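Local coordinates for protein pngf-ii (Elizabethkingia meningoseptica, PDB 4R4X) that probably acts as a peptide:N-glycosidase, hydrolysing the bond that joins N-linked glycans to asparagine in glycoproteins, at residues V275-N278 and K282-Q285; T398-N401 and G405-V408. All coordinates share one frame; numbering follows the deposited sequence.

Contact 1. Residues V275-N278 and K282-Q285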
loop_
_atom_site.group_PDB
_atom_site.type_symbol
_atom_site.label_atom_id
_atom_site.label_comp_id
_atom_site.label_asym_id
_atom_site.label_seq_id
_atom_site.Cartn_x
_atom_site.Cartn_y
_atom_site.Cartn_z
ATOM N N VAL A 275 12.775 13.751 -30.018
ATOM C CA VAL A 275 14.218 13.470 -29.942
ATOM C C VAL A 275 14.909 14.462 -29.000
ATOM O O VAL A 275 14.669 15.660 -29.068
ATOM C CB VAL A 275 14.876 13.515 -31.356
ATOM C CG1 VAL A 275 16.381 13.372 -31.273
ATOM C CG2 VAL A 275 14.336 12.403 -32.247
ATOM N N TYR A 276 15.728 13.963 -28.076
ATOM C CA TYR A 276 16.553 14.807 -27.214
ATOM C C TYR A 276 18.021 14.661 -27.611
ATOM O O TYR A 276 18.515 13.555 -27.786
ATOM C CB TYR A 276 16.391 14.420 -25.720
ATOM C CG TYR A 276 17.277 15.235 -24.780
ATOM C CD1 TYR A 276 16.966 16.556 -24.457
ATOM C CD2 TYR A 276 18.416 14.688 -24.227
ATOM C CE1 TYR A 276 17.778 17.305 -23.607
ATOM C CE2 TYR A 276 19.229 15.415 -23.374
ATOM C CZ TYR A 276 18.916 16.727 -23.075
ATOM O OH TYR A 276 19.728 17.436 -22.236
ATOM N N GLN A 277 18.717 15.780 -27.737
ATOM C CA GLN A 277 20.154 15.780 -28.087
ATOM C C GLN A 277 20.871 16.833 -27.254
ATOM O O GLN A 277 20.295 17.891 -26.988
ATOM C CB GLN A 277 20.324 16.045 -29.590
ATOM C CG GLN A 277 19.854 14.879 -30.437
ATOM C CD GLN A 277 19.949 15.106 -31.938
ATOM O OE1 GLN A 277 19.823 14.166 -32.721
ATOM N NE2 GLN A 277 20.137 16.336 -32.339
ATOM N N ASN A 278 22.102 16.557 -26.807
ATOM C CA ASN A 278 22.775 17.480 -25.896
ATOM C C ASN A 278 24.235 17.776 -26.223
ATOM O O ASN A 278 24.956 18.326 -25.369
ATOM C CB ASN A 278 22.695 16.972 -24.455
ATOM C CG ASN A 278 23.558 15.755 -24.218
ATOM O OD1 ASN A 278 24.249 15.262 -25.127
ATOM N ND2 ASN A 278 23.521 15.253 -22.988
ATOM N N LYS A 282 24.908 11.535 -29.821
ATOM C CA LYS A 282 23.892 10.516 -29.820
ATOM C C LYS A 282 22.492 11.140 -29.744
ATOM O O LYS A 282 22.334 12.364 -29.552
ATOM C CB LYS A 282 24.113 9.559 -28.646
ATOM C CG LYS A 282 25.428 8.812 -28.737
ATOM C CD LYS A 282 25.621 7.851 -27.583
ATOM C CE LYS A 282 26.901 7.047 -27.752
ATOM N NZ LYS A 282 27.101 6.185 -26.550
ATOM N N SER A 283 21.498 10.276 -29.894
ATOM C CA SER A 283 20.099 10.646 -29.815
ATOM C C SER A 283 19.376 9.863 -28.755
ATOM O O SER A 283 19.655 8.684 -28.533
ATOM C CB SER A 283 19.402 10.390 -31.127
ATOM O OG SER A 283 19.799 11.375 -32.028
ATOM N N TYR A 284 18.420 10.530 -28.126
ATOM C CA TYR A 284 17.635 9.929 -27.055
ATOM C C TYR A 284 16.192 10.273 -27.355
ATOM O O TYR A 284 15.920 11.247 -28.081
ATOM C CB TYR A 284 18.114 10.463 -25.712
ATOM C CG TYR A 284 19.583 10.205 -25.529
ATOM C CD1 TYR A 284 20.039 8.946 -25.111
ATOM C CD2 TYR A 284 20.519 11.169 -25.833
ATOM C CE1 TYR A 284 21.375 8.673 -24.995
ATOM C CE2 TYR A 284 21.876 10.913 -25.718
ATOM C CZ TYR A 284 22.301 9.661 -25.294
ATOM O OH TYR A 284 23.646 9.376 -25.154
ATOM N N GLN A 285 15.277 9.479 -26.815
ATOM C CA GLN A 285 13.881 9.552 -27.207
ATOM C C GLN A 285 12.947 9.685 -26.004
ATOM O O GLN A 285 12.935 8.838 -25.119
ATOM C CB GLN A 285 13.491 8.305 -27.996
ATOM C CG GLN A 285 14.393 7.988 -29.172
ATOM C CD GLN A 285 15.652 7.231 -28.788
ATOM O OE1 GLN A 285 15.640 6.349 -27.909
ATOM N NE2 GLN A 285 16.755 7.564 -29.456
HETATM O O HOH W 1 22.856 14.036 -27.408
#

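Contact 2. Residues T398-N401 and G405-V408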
loop_
_atom_site.group_PDB
_atom_site.type_symbol
_atom_site.label_atom_id
_atom_site.label_comp_id
_atom_site.label_asym_id
_atom_site.label_seq_id
_atom_site.Cartn_x
_atom_site.Cartn_y
_atom_site.Cartn_z
ATOM N N THR A 398 22.737 7.181 -21.871
ATOM C CA THR A 398 24.168 7.436 -21.887
ATOM C C THR A 398 24.496 8.922 -22.106
ATOM O O THR A 398 25.625 9.279 -22.464
ATOM C CB THR A 398 24.798 6.601 -23.004
ATOM O OG1 THR A 398 24.133 6.900 -24.261
ATOM C CG2 THR A 398 24.629 5.140 -22.708
HETATM N N MSE A 399 23.534 9.803 -21.841
HETATM C CA MSE A 399 23.684 11.229 -22.176
HETATM C C MSE A 399 24.578 12.001 -21.243
HETATM O O MSE A 399 24.903 13.148 -21.511
HETATM C CB MSE A 399 22.314 11.918 -22.248
HETATM C CG MSE A 399 21.570 12.093 -20.934
HETATM SE SE MSE A 399 20.518 10.472 -20.510
HETATM C CE MSE A 399 19.145 10.591 -21.917
ATOM N N PHE A 400 25.003 11.381 -20.156
ATOM C CA PHE A 400 25.659 12.118 -19.091
ATOM C C PHE A 400 27.160 12.250 -19.279
ATOM O O PHE A 400 27.837 12.874 -18.468
ATOM C CB PHE A 400 25.263 11.517 -17.752
ATOM C CG PHE A 400 23.825 11.753 -17.420
ATOM C CD1 PHE A 400 23.393 13.023 -17.066
ATOM C CD2 PHE A 400 22.906 10.732 -17.473
ATOM C CE1 PHE A 400 22.075 13.260 -16.776
ATOM C CE2 PHE A 400 21.578 10.958 -17.165
ATOM C CZ PHE A 400 21.156 12.227 -16.824
ATOM N N ASN A 401 27.684 11.739 -20.390
ATOM C CA ASN A 401 29.066 12.090 -20.750
ATOM C C ASN A 401 29.226 13.516 -21.295
ATOM O O ASN A 401 30.346 13.964 -21.483
ATOM C CB ASN A 401 29.710 11.066 -21.681
ATOM C CG ASN A 401 29.138 11.088 -23.090
ATOM O OD1 ASN A 401 29.876 10.883 -24.067
ATOM N ND2 ASN A 401 27.853 11.313 -23.213
ATOM N N GLY A 405 24.215 17.251 -19.858
ATOM C CA GLY A 405 23.375 16.264 -19.179
ATOM C C GLY A 405 21.962 16.303 -19.723
ATOM O O GLY A 405 21.759 16.297 -20.952
ATOM N N VAL A 406 20.997 16.360 -18.809
ATOM C CA VAL A 406 19.587 16.476 -19.161
ATOM C C VAL A 406 19.133 17.882 -18.756
ATOM O O VAL A 406 19.242 18.261 -17.615
ATOM C CB VAL A 406 18.706 15.442 -18.417
ATOM C CG1 VAL A 406 17.244 15.817 -18.563
ATOM C CG2 VAL A 406 18.946 14.048 -18.965
ATOM N N GLU A 407 18.606 18.632 -19.700
ATOM C CA GLU A 407 18.213 20.014 -19.456
ATOM C C GLU A 407 16.829 20.169 -20.018
ATOM O O GLU A 407 16.589 19.796 -21.176
ATOM C CB GLU A 407 19.202 20.966 -20.137
ATOM C CG GLU A 407 18.839 22.434 -20.019
ATOM C CD GLU A 407 20.023 23.335 -20.354
ATOM O OE1 GLU A 407 20.257 24.304 -19.595
ATOM O OE2 GLU A 407 20.738 23.029 -21.330
ATOM N N VAL A 408 15.914 20.669 -19.192
ATOM C CA VAL A 408 14.509 20.823 -19.554
ATOM C C VAL A 408 14.033 22.244 -19.205
ATOM O O VAL A 408 14.358 22.751 -18.130
ATOM C CB VAL A 408 13.652 19.793 -18.779
ATOM C CG1 VAL A 408 12.239 19.710 -19.327
ATOM C CG2 VAL A 408 14.312 18.421 -18.812
#

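Contact 1. Residues V275-N278 and K282-Q285
The carbonyl oxygen Tyr-284 O accepts the amide of Tyr-276 through a nearly straight bond, N to O 2.7 Å with 170° at the hydrogen, although the donor stands above the carbonyl plane. Val-275 CA adds a CH···O contact to the same oxygen. In return Tyr-284 N donates to Tyr-276 O at 3.0 Å, here within the carbonyl plane, completing the hydrogen-bonded pair of a short antiparallel beta hairpin. Toward the turn, one water takes the place of a direct bond, accepting from Asn-278 N and donating to Lys-282 O.

Side chains divide between two faces. On that of Val-275, Gln-277 stretches out beyond CG until its OE1 takes a weak bond from Ser-283 OG at 2.9 Å; small and flexible polar groups suit this solvent-facing side. The tyrosines share the other face, their CB atoms 4.3 Å apart. Tyr-284 CG lies beside its own backbone N (chi1 -57°), which sets the ring edge by Tyr-276 O, 3.7 Å from CD2. Both rings suit this inward face because each ends in a hydroxyl: Tyr-276 OH bonds Gly-405 O and Glu-407 N, and Tyr-284 OH bonds Thr-398 OG1, fastening the hairpin onto the start of strand 406-412 and the loop before it.

Contact 2. Residues T398-N401 and G405-V408
The Phe-400 ring meets Val-406 through its far end, CZ standing 3.6 Å from Val-406 CG2, while one ring face carries the side chain of its own neighbour, Met-399, whose CG sits over the centre, 3.9 Å above the plane. The setting is a loop that curls back on the entry to strand 406-412, an outermost strand of a four-stranded antiparallel sheet in the part that matches the C-terminal family of PNGase F, which is consistent with the jelly-roll beta-sandwich of that family.

Between the segments the contact is apolar, with no hydrogen bond. Met-399, present as selenomethionine, has CG between the backbone N and the carbonyl carbon (chi1 69°), a placing that brings it both over the ring and to 3.8 Å from Val-406 CG2. That one methyl is therefore shared by the CG methylene of the selenomethionine and the ring, and a branched valine suits the spot: it offers a methyl to the loop while its backbone stays extended and bonds Val-513 of strand 507-514. Phe-400 fits because its large apolar ring is long enough to touch Val-513 and Val-530 as well. Glycine suits the bend before the strand, since its phi is positive (55°) and its bare CA can lie close to the ring. That closeness is seen in Phe-400 CD1, 3.9 Å from Gly-405 CA.

How the contacts relate
Contact 1 lies at the surface and contact 2 is buried, their centres about 9 Å apart. In contact 1, paired backbone bonds join the arms of a hairpin, and a bridging water and a weak side-chain bond add to them, as suits a place near solvent; contact 2 has buried methyl, methylene and ring surfaces and no hydrogen bond between its segments. They hold different elements, yet meet directly: the inward face of 275-278 and 282-285 supplies hydroxyl and amide groups to backbone and side-chain atoms of 398-401 and 405-408, with Asn-278 ND2 bonding both Met-399 O and Gly-405 O. These bonds join residues that match the N-terminal and C-terminal families of PNGase F.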